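Local coordinates for protein xyloglucan-specific endo-beta-1,4-glucanase BoGH5A (Bacteroides ovatus, PDB 3ZMR) that cleaves the beta-1,4-glucan backbone of xyloglucan internally, with retention of anomeric configuration, releasing xyloglucan oligosaccharides, at residues A[239-244]-A[290-295]; A[246-249]-A[254-257]; A[43-48]-A[73-78]. All coordinates share one frame; numbering follows the deposited sequence.

Contact 1. Residues A[239-244]-A[290-295]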
loop_
_atom_site.group_PDB
_atom_site.type_symbol
_atom_site.label_atom_id
_atom_site.label_comp_id
_atom_site.label_asym_id
_atom_site.label_seq_id
_atom_site.Cartn_x
_atom_site.Cartn_y
_atom_site.Cartn_z
ATOM N N ALA A 239 -10.570 4.491 13.029
ATOM C CA ALA A 239 -10.604 4.248 14.475
ATOM C C ALA A 239 -9.445 3.362 14.901
ATOM O O ALA A 239 -8.826 3.580 15.944
ATOM C CB ALA A 239 -11.920 3.624 14.893
ATOM N N MET A 240 -9.124 2.384 14.059
ATOM C CA MET A 240 -8.046 1.455 14.344
ATOM C C MET A 240 -6.701 2.138 14.188
ATOM O O MET A 240 -5.852 2.110 15.101
ATOM C CB MET A 240 -8.156 0.202 13.456
ATOM C CG MET A 240 -9.410 -0.634 13.750
ATOM S SD MET A 240 -9.530 -2.065 12.672
ATOM C CE MET A 240 -8.262 -3.113 13.359
ATOM N N TRP A 241 -6.505 2.817 13.050
ATOM C CA TRP A 241 -5.219 3.501 12.833
ATOM C C TRP A 241 -4.938 4.648 13.803
ATOM O O TRP A 241 -3.780 4.916 14.130
ATOM C CB TRP A 241 -5.026 3.981 11.385
ATOM C CG TRP A 241 -4.346 2.922 10.566
ATOM C CD1 TRP A 241 -4.893 2.167 9.559
ATOM C CD2 TRP A 241 -2.999 2.467 10.721
ATOM N NE1 TRP A 241 -3.974 1.245 9.107
ATOM C CE2 TRP A 241 -2.808 1.393 9.806
ATOM C CE3 TRP A 241 -1.954 2.802 11.592
ATOM C CZ2 TRP A 241 -1.599 0.697 9.710
ATOM C CZ3 TRP A 241 -0.749 2.130 11.464
ATOM C CH2 TRP A 241 -0.591 1.084 10.554
ATOM N N LYS A 242 -5.994 5.307 14.291
ATOM C CA LYS A 242 -5.779 6.354 15.276
ATOM C C LYS A 242 -5.075 5.785 16.525
ATOM O O LYS A 242 -4.121 6.356 17.078
ATOM C CB LYS A 242 -7.079 7.071 15.618
ATOM C CG LYS A 242 -6.877 8.226 16.576
ATOM C CD LYS A 242 -8.192 8.981 16.794
ATOM C CE LYS A 242 -7.955 10.106 17.787
ATOM N NZ LYS A 242 -9.191 10.836 18.156
ATOM N N GLN A 243 -5.563 4.627 16.974
ATOM C CA GLN A 243 -4.978 3.971 18.127
ATOM C C GLN A 243 -3.542 3.534 17.913
ATOM O O GLN A 243 -2.658 3.719 18.763
ATOM C CB GLN A 243 -5.787 2.746 18.523
ATOM C CG GLN A 243 -7.167 3.115 19.054
ATOM C CD GLN A 243 -8.021 1.888 19.208
ATOM O OE1 GLN A 243 -7.930 1.165 20.210
ATOM N NE2 GLN A 243 -8.834 1.631 18.208
ATOM N N ILE A 244 -3.326 2.890 16.772
ATOM C CA ILE A 244 -1.985 2.374 16.474
ATOM C C ILE A 244 -0.984 3.542 16.302
ATOM O O ILE A 244 0.128 3.541 16.870
ATOM C CB ILE A 244 -2.008 1.521 15.201
ATOM C CG1 ILE A 244 -2.962 0.317 15.353
ATOM C CG2 ILE A 244 -0.593 1.068 14.833
ATOM C CD1 ILE A 244 -3.444 -0.202 14.015
ATOM N N ASN A 290 -4.537 10.342 6.210
ATOM C CA ASN A 290 -5.211 11.393 6.980
ATOM C C ASN A 290 -5.098 11.136 8.483
ATOM O O ASN A 290 -4.790 12.020 9.250
ATOM C CB ASN A 290 -6.701 11.465 6.640
ATOM C CG ASN A 290 -6.982 11.999 5.265
ATOM O OD1 ASN A 290 -6.097 12.530 4.568
ATOM N ND2 ASN A 290 -8.259 11.871 4.865
ATOM N N THR A 291 -5.400 9.896 8.872
ATOM C CA THR A 291 -5.455 9.500 10.269
ATOM C C THR A 291 -4.079 9.608 10.945
ATOM O O THR A 291 -3.952 10.165 12.017
ATOM C CB THR A 291 -6.011 8.048 10.390
ATOM O OG1 THR A 291 -7.320 7.965 9.790
ATOM C CG2 THR A 291 -6.050 7.561 11.846
ATOM N N VAL A 292 -3.043 9.082 10.273
ATOM C CA VAL A 292 -1.700 9.136 10.846
ATOM C C VAL A 292 -1.245 10.592 10.981
ATOM O O VAL A 292 -0.760 11.013 12.034
ATOM C CB VAL A 292 -0.701 8.314 10.008
ATOM C CG1 VAL A 292 0.731 8.497 10.513
ATOM C CG2 VAL A 292 -1.107 6.837 10.016
ATOM N N ARG A 293 -1.419 11.353 9.905
ATOM C CA ARG A 293 -0.940 12.756 9.920
ATOM C C ARG A 293 -1.678 13.615 10.966
ATOM O O ARG A 293 -1.076 14.503 11.566
ATOM C CB ARG A 293 -1.045 13.397 8.539
ATOM C CG ARG A 293 -0.196 12.730 7.448
ATOM C CD ARG A 293 1.305 12.641 7.741
ATOM N NE ARG A 293 2.003 12.139 6.556
ATOM C CZ ARG A 293 3.070 11.339 6.549
ATOM N NH1 ARG A 293 3.588 10.910 7.696
ATOM N NH2 ARG A 293 3.587 10.936 5.408
ATOM N N ALA A 294 -2.950 13.293 11.195
ATOM C CA ALA A 294 -3.781 14.031 12.140
ATOM C C ALA A 294 -3.294 13.859 13.601
ATOM O O ALA A 294 -3.705 14.590 14.507
ATOM C CB ALA A 294 -5.247 13.648 12.014
ATOM N N THR A 295 -2.460 12.856 13.844
ATOM C CA THR A 295 -1.898 12.676 15.195
ATOM C C THR A 295 -0.685 13.561 15.487
ATOM O O THR A 295 -0.285 13.762 16.642
ATOM C CB THR A 295 -1.583 11.204 15.510
ATOM O OG1 THR A 295 -0.520 10.715 14.695
ATOM C CG2 THR A 295 -2.819 10.336 15.335
#
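Thr291 presses its methyl group against the backbone of helix 227-248 where Trp241 joins Lys242. CG2 lies 3.3 Å from Lys242 N and 3.7 Å from Trp241 C, so the methyl meets the peptide unit itself before it meets any side chain. The two CB atoms flank this spot: Trp241 CB is 3.8 Å and Lys242 CB 3.9 Å from Thr291 CG2. The Thr291 rotamer sets this up, with CG2 anti to the backbone N and OG1 beside that N (chi1 -58°), which leaves OG1 to bond Val287 O one turn back in its own helix. Trp241 starts toward the partner helix, but its indole swings past it. With chi1 at -91° the ring is carried away from segment 290-295, and Val292 CG2 meets it obliquely, 4.4 Å from Trp241 CE3. One indole face carries Ile244 CD1, offset toward the rim, and NE1 is hydrogen-bonded to Gly259 O. Lys242 leaves in another direction: its chain is fully extended and carries NZ away to a salt bridge with Glu101. At the end of segment 290-295, Thr295 OG1 gives a 2.7 Å hydrogen bond to Val292 O, in the carbonyl plane, and Thr295 N binds the same oxygen. These helices are neighbours in the outer layer of the (beta/alpha)8 barrel of this family 5 glycosidase, and the side chain of Trp241 is about 9 Å from that of the substrate-binding His216. The chemistry is thus a close fit of methyl to backbone: the polar ends of Thr291, Lys242 and Trp241 are all satisfied away from the interface, and van der Waals packing joins the two segments.

Contact 2. Residues A[246-249]-A[254-257]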
loop_
_atom_site.group_PDB
_atom_site.type_symbol
_atom_site.label_atom_id
_atom_site.label_comp_id
_atom_site.label_asym_id
_atom_site.label_seq_id
_atom_site.Cartn_x
_atom_site.Cartn_y
_atom_site.Cartn_z
ATOM N N LEU A 246 -1.196 6.553 17.545
ATOM C CA LEU A 246 -0.909 7.176 18.852
ATOM C C LEU A 246 0.040 6.342 19.685
ATOM O O LEU A 246 0.938 6.877 20.349
ATOM C CB LEU A 246 -2.200 7.479 19.615
ATOM C CG LEU A 246 -3.034 8.673 19.076
ATOM C CD1 LEU A 246 -4.386 8.765 19.759
ATOM C CD2 LEU A 246 -2.266 9.979 19.212
ATOM N N ARG A 247 -0.129 5.026 19.652
ATOM C CA ARG A 247 0.777 4.174 20.453
ATOM C C ARG A 247 2.238 4.312 19.971
ATOM O O ARG A 247 3.166 4.334 20.783
ATOM C CB ARG A 247 0.336 2.697 20.426
ATOM C CG ARG A 247 1.343 1.728 21.040
ATOM C CD ARG A 247 1.546 1.942 22.518
ATOM N NE ARG A 247 0.437 1.434 23.312
ATOM C CZ ARG A 247 0.485 0.347 24.105
ATOM N NH1 ARG A 247 1.563 -0.403 24.186
ATOM N NH2 ARG A 247 -0.595 0.006 24.799
ATOM N N PHE A 248 2.420 4.366 18.640
ATOM C CA PHE A 248 3.739 4.343 18.040
ATOM C C PHE A 248 4.301 5.716 17.608
ATOM O O PHE A 248 5.337 5.816 16.944
ATOM C CB PHE A 248 3.747 3.355 16.870
ATOM C CG PHE A 248 3.677 1.910 17.288
ATOM C CD1 PHE A 248 4.820 1.255 17.738
ATOM C CD2 PHE A 248 2.481 1.211 17.228
ATOM C CE1 PHE A 248 4.742 -0.045 18.143
ATOM C CE2 PHE A 248 2.396 -0.101 17.638
ATOM C CZ PHE A 248 3.526 -0.736 18.077
ATOM N N ARG A 249 3.636 6.787 18.050
ATOM C CA ARG A 249 3.924 8.131 17.556
ATOM C C ARG A 249 5.363 8.583 17.821
ATOM O O ARG A 249 5.918 9.345 17.030
ATOM C CB ARG A 249 2.940 9.134 18.216
ATOM C CG ARG A 249 3.117 10.575 17.708
ATOM C CD ARG A 249 1.943 11.462 18.032
ATOM N NE ARG A 249 1.619 11.480 19.456
ATOM C CZ ARG A 249 0.591 12.125 19.989
ATOM N NH1 ARG A 249 -0.281 12.798 19.237
ATOM N NH2 ARG A 249 0.412 12.051 21.301
ATOM N N ARG A 254 12.871 4.774 11.460
ATOM C CA ARG A 254 13.088 3.381 11.134
ATOM C C ARG A 254 11.778 2.596 11.224
ATOM O O ARG A 254 11.718 1.463 10.754
ATOM C CB ARG A 254 14.197 2.771 12.006
ATOM C CG ARG A 254 15.607 3.351 11.770
ATOM C CD ARG A 254 16.569 2.968 12.917
ATOM N NE ARG A 254 15.910 3.239 14.202
ATOM C CZ ARG A 254 16.113 2.598 15.356
ATOM N NH1 ARG A 254 16.998 1.616 15.449
ATOM N NH2 ARG A 254 15.414 2.945 16.432
ATOM N N LEU A 255 10.744 3.166 11.848
ATOM C CA LEU A 255 9.412 2.554 11.906
ATOM C C LEU A 255 8.496 3.181 10.872
ATOM O O LEU A 255 8.278 4.407 10.882
ATOM C CB LEU A 255 8.761 2.651 13.273
ATOM C CG LEU A 255 7.364 2.046 13.457
ATOM C CD1 LEU A 255 7.372 0.530 13.226
ATOM C CD2 LEU A 255 6.808 2.340 14.826
ATOM N N LEU A 256 7.994 2.348 9.975
ATOM C CA LEU A 256 7.045 2.721 8.918
ATOM C C LEU A 256 5.708 2.049 9.164
ATOM O O LEU A 256 5.650 0.947 9.754
ATOM C CB LEU A 256 7.571 2.313 7.530
ATOM C CG LEU A 256 8.871 2.967 6.996
ATOM C CD1 LEU A 256 10.113 2.279 7.519
ATOM C CD2 LEU A 256 8.885 2.947 5.467
ATOM N N PHE A 257 4.637 2.731 8.748
ATOM C CA PHE A 257 3.288 2.176 8.814
ATOM C C PHE A 257 2.783 1.860 7.416
ATOM O O PHE A 257 2.975 2.650 6.497
ATOM C CB PHE A 257 2.271 3.132 9.456
ATOM C CG PHE A 257 2.601 3.646 10.841
ATOM C CD1 PHE A 257 3.385 2.963 11.769
ATOM C CD2 PHE A 257 2.009 4.838 11.242
ATOM C CE1 PHE A 257 3.603 3.499 13.014
ATOM C CE2 PHE A 257 2.217 5.350 12.495
ATOM C CZ PHE A 257 3.024 4.697 13.380
#
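Phe248, in the last turn of helix 227-248, packs against the strand that follows it and touches both Leu255 and Phe257. Its CB sits in the angle between them: it lies 3.8 Å from Phe257 CZ, at the edge of that ring and near its plane, and also 3.8 Å from Leu255 CD2. One bond further out, Phe248 CG is 4.0 Å from Leu255 CD2. The methyl then comes closest at the rim, 3.7 Å from Phe248 CD1, approaching the ring obliquely. The Phe248 and Leu255 side chains cross at about a right angle, and a single methyl, CD2, thereby spans CB, CG and CD1. Phe248 CG stands anti to the carbonyl carbon (chi1 -71°), which directs the outer ring atoms away from Leu255 CD2. Arg247 CG packs on one face of the ring, 3.9 Å above its plane and displaced toward the rim. From the strand, Leu255 extends CG anti to its backbone N (chi1 180°) to present CD2, whereas Phe257 offers the far rim of its ring, CE1 and CZ, to the Phe248 CB. The contact is wholly apolar and buried. It closes the short turn by which an outer helix of the (beta/alpha)8 barrel leads into the next strand, at the start of strand 255-258 and away from the substrate site. Phe248 also packs on Glu198 and Val201 of helix 191-206 and on Ile213 of strand 210-214, while Phe257 continues to Phe288 and Val292 of helix 275-293. The three residues therefore fill the layer between adjacent barrel strands and the helices outside them.

Contact 3. Residues A[43-48]-A[73-78]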
loop_
_atom_site.group_PDB
_atom_site.type_symbol
_atom_site.label_atom_id
_atom_site.label_comp_id
_atom_site.label_asym_id
_atom_site.label_seq_id
_atom_site.Cartn_x
_atom_site.Cartn_y
_atom_site.Cartn_z
ATOM N N SER A 43 -6.830 24.677 -16.086
ATOM C CA SER A 43 -7.078 23.307 -16.542
ATOM C C SER A 43 -7.618 22.405 -15.442
ATOM O O SER A 43 -8.278 21.419 -15.738
ATOM C CB SER A 43 -5.808 22.694 -17.146
ATOM O OG SER A 43 -4.767 22.610 -16.192
ATOM N N TRP A 44 -7.366 22.762 -14.181
ATOM C CA TRP A 44 -7.842 21.938 -13.034
ATOM C C TRP A 44 -9.302 22.223 -12.637
ATOM O O TRP A 44 -9.884 21.546 -11.783
ATOM C CB TRP A 44 -6.945 22.111 -11.792
ATOM C CG TRP A 44 -6.754 23.556 -11.324
ATOM C CD1 TRP A 44 -5.696 24.383 -11.645
ATOM C CD2 TRP A 44 -7.634 24.352 -10.501
ATOM N NE1 TRP A 44 -5.853 25.607 -11.061
ATOM C CE2 TRP A 44 -7.031 25.634 -10.368
ATOM C CE3 TRP A 44 -8.863 24.110 -9.845
ATOM C CZ2 TRP A 44 -7.604 26.663 -9.625
ATOM C CZ3 TRP A 44 -9.443 25.151 -9.094
ATOM C CH2 TRP A 44 -8.787 26.409 -8.980
ATOM N N CYS A 45 -9.879 23.237 -13.257
ATOM C CA CYS A 45 -11.258 23.625 -13.067
ATOM C C CYS A 45 -12.000 23.417 -14.392
ATOM O O CYS A 45 -11.678 24.027 -15.414
ATOM C CB CYS A 45 -11.335 25.086 -12.622
ATOM S SG CYS A 45 -13.008 25.685 -12.325
ATOM N N LYS A 46 -12.968 22.512 -14.373
ATOM C CA LYS A 46 -13.707 22.149 -15.581
ATOM C C LYS A 46 -15.200 22.426 -15.447
ATOM O O LYS A 46 -15.797 22.239 -14.399
ATOM C CB LYS A 46 -13.463 20.677 -15.957
ATOM C CG LYS A 46 -12.063 20.385 -16.512
ATOM C CD LYS A 46 -11.766 21.152 -17.799
ATOM C CE LYS A 46 -10.361 20.881 -18.311
ATOM N NZ LYS A 46 -9.918 21.908 -19.295
ATOM N N SER A 47 -15.780 22.865 -16.550
ATOM C CA SER A 47 -17.230 22.964 -16.733
ATOM C C SER A 47 -17.725 21.747 -17.504
ATOM O O SER A 47 -17.100 21.309 -18.473
ATOM C CB SER A 47 -17.616 24.225 -17.514
ATOM O OG SER A 47 -18.998 24.258 -17.795
ATOM N N SER A 48 -18.866 21.208 -17.087
ATOM C CA SER A 48 -19.500 20.095 -17.837
ATOM C C SER A 48 -19.946 20.506 -19.245
ATOM O O SER A 48 -20.097 19.663 -20.146
ATOM C CB SER A 48 -20.729 19.589 -17.072
ATOM O OG SER A 48 -21.639 20.640 -16.836
ATOM N N ALA A 73 -9.330 30.234 -9.723
ATOM C CA ALA A 73 -9.669 30.244 -11.137
ATOM C C ALA A 73 -10.932 31.075 -11.341
ATOM O O ALA A 73 -11.610 31.512 -10.382
ATOM C CB ALA A 73 -9.904 28.835 -11.627
ATOM N N THR A 74 -11.225 31.326 -12.611
ATOM C CA THR A 74 -12.532 31.883 -12.971
ATOM C C THR A 74 -13.242 30.968 -13.959
ATOM O O THR A 74 -12.617 30.157 -14.658
ATOM C CB THR A 74 -12.437 33.300 -13.571
ATOM O OG1 THR A 74 -11.642 33.254 -14.761
ATOM C CG2 THR A 74 -11.829 34.261 -12.582
ATOM N N VAL A 75 -14.560 31.099 -13.963
ATOM C CA VAL A 75 -15.445 30.479 -14.947
ATOM C C VAL A 75 -16.227 31.625 -15.588
ATOM O O VAL A 75 -16.912 32.404 -14.897
ATOM C CB VAL A 75 -16.415 29.477 -14.273
ATOM C CG1 VAL A 75 -17.374 28.882 -15.295
ATOM C CG2 VAL A 75 -15.631 28.354 -13.580
ATOM N N THR A 76 -16.114 31.723 -16.908
ATOM C CA THR A 76 -16.724 32.812 -17.661
ATOM C C THR A 76 -17.883 32.310 -18.481
ATOM O O THR A 76 -17.722 31.428 -19.337
ATOM C CB THR A 76 -15.677 33.458 -18.576
ATOM O OG1 THR A 76 -14.679 34.053 -17.749
ATOM C CG2 THR A 76 -16.286 34.558 -19.479
ATOM N N VAL A 77 -19.052 32.858 -18.174
ATOM C CA VAL A 77 -20.283 32.566 -18.928
ATOM C C VAL A 77 -20.570 33.750 -19.854
ATOM O O VAL A 77 -20.606 34.896 -19.414
ATOM C CB VAL A 77 -21.483 32.338 -17.992
ATOM C CG1 VAL A 77 -22.651 31.766 -18.767
ATOM C CG2 VAL A 77 -21.090 31.418 -16.816
ATOM N N SER A 78 -20.795 33.467 -21.138
ATOM C CA SER A 78 -20.978 34.537 -22.107
ATOM C C SER A 78 -22.104 34.260 -23.089
ATOM O O SER A 78 -22.465 33.113 -23.335
ATOM C CB SER A 78 -19.674 34.777 -22.857
ATOM O OG SER A 78 -19.272 33.638 -23.572
#
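Trp44 and Cys45 meet Ala73 and Val75 through apolar contacts of three kinds. The first is methyl against aromatic ring. The six-membered end of the Trp44 indole touches Ala73, with CZ2 3.7 Å and CH2 3.8 Å from Ala73 CB, and the methyl approaches the ring obliquely. CH2 also lies 3.9 Å from Ala73 N, which brings the indole up to the strand backbone. Trp44 holds CG between its backbone N and carbonyl carbon (chi1 55°), a turn that lays the ring over its own neighbour, with Cys45 CB 3.8 Å above the ring plane and offset toward the rim. The second kind is aliphatic: Cys45 CB and Ala73 CB face each other at 4.1 Å. The third brings in sulfur. Cys45 SG, anti to its backbone N (chi1 -179°), reaches Val75 CG2 at 3.9 Å, and through CB and SG the one residue touches both Ala73 and Val75. A cation-pi interaction with Arg71 adds a charged partner to the same Trp44 ring. The two segments belong to different sheets: strand 45-47 is at the edge of an antiparallel sheet beside strand 55-62, and strand 71-78 lies between strands 36-40 and 85-91. Their inward side chains face each other across the beta-sandwich of the BACON domain. Cys45 also packs on Ile60 within its own sheet, and Val75 on Ile38 and Val89 within the other, which places this contact in the core between the two layers.

In the fold
From the N terminus, contact 3 comes first: it closes a loop through strand 55-62 and ties the two sheets of the BACON domain together. The chain then enters the catalytic barrel, where contact 1 opens on helix 227-248. Before it closes on helix 275-293, contact 2 opens and closes inside its loop, joining the C-terminal part of helix 227-248 to strand 255-258. The nested pair also touch: Trp241 and Val292 pack on Phe257, and Arg249 probably hydrogen-bonds Thr295 O, so two helices and the strand between them in sequence form one unit. Contact 3 stands apart, its centre about 36 Å and about 43 Å from those of contacts 1 and 2.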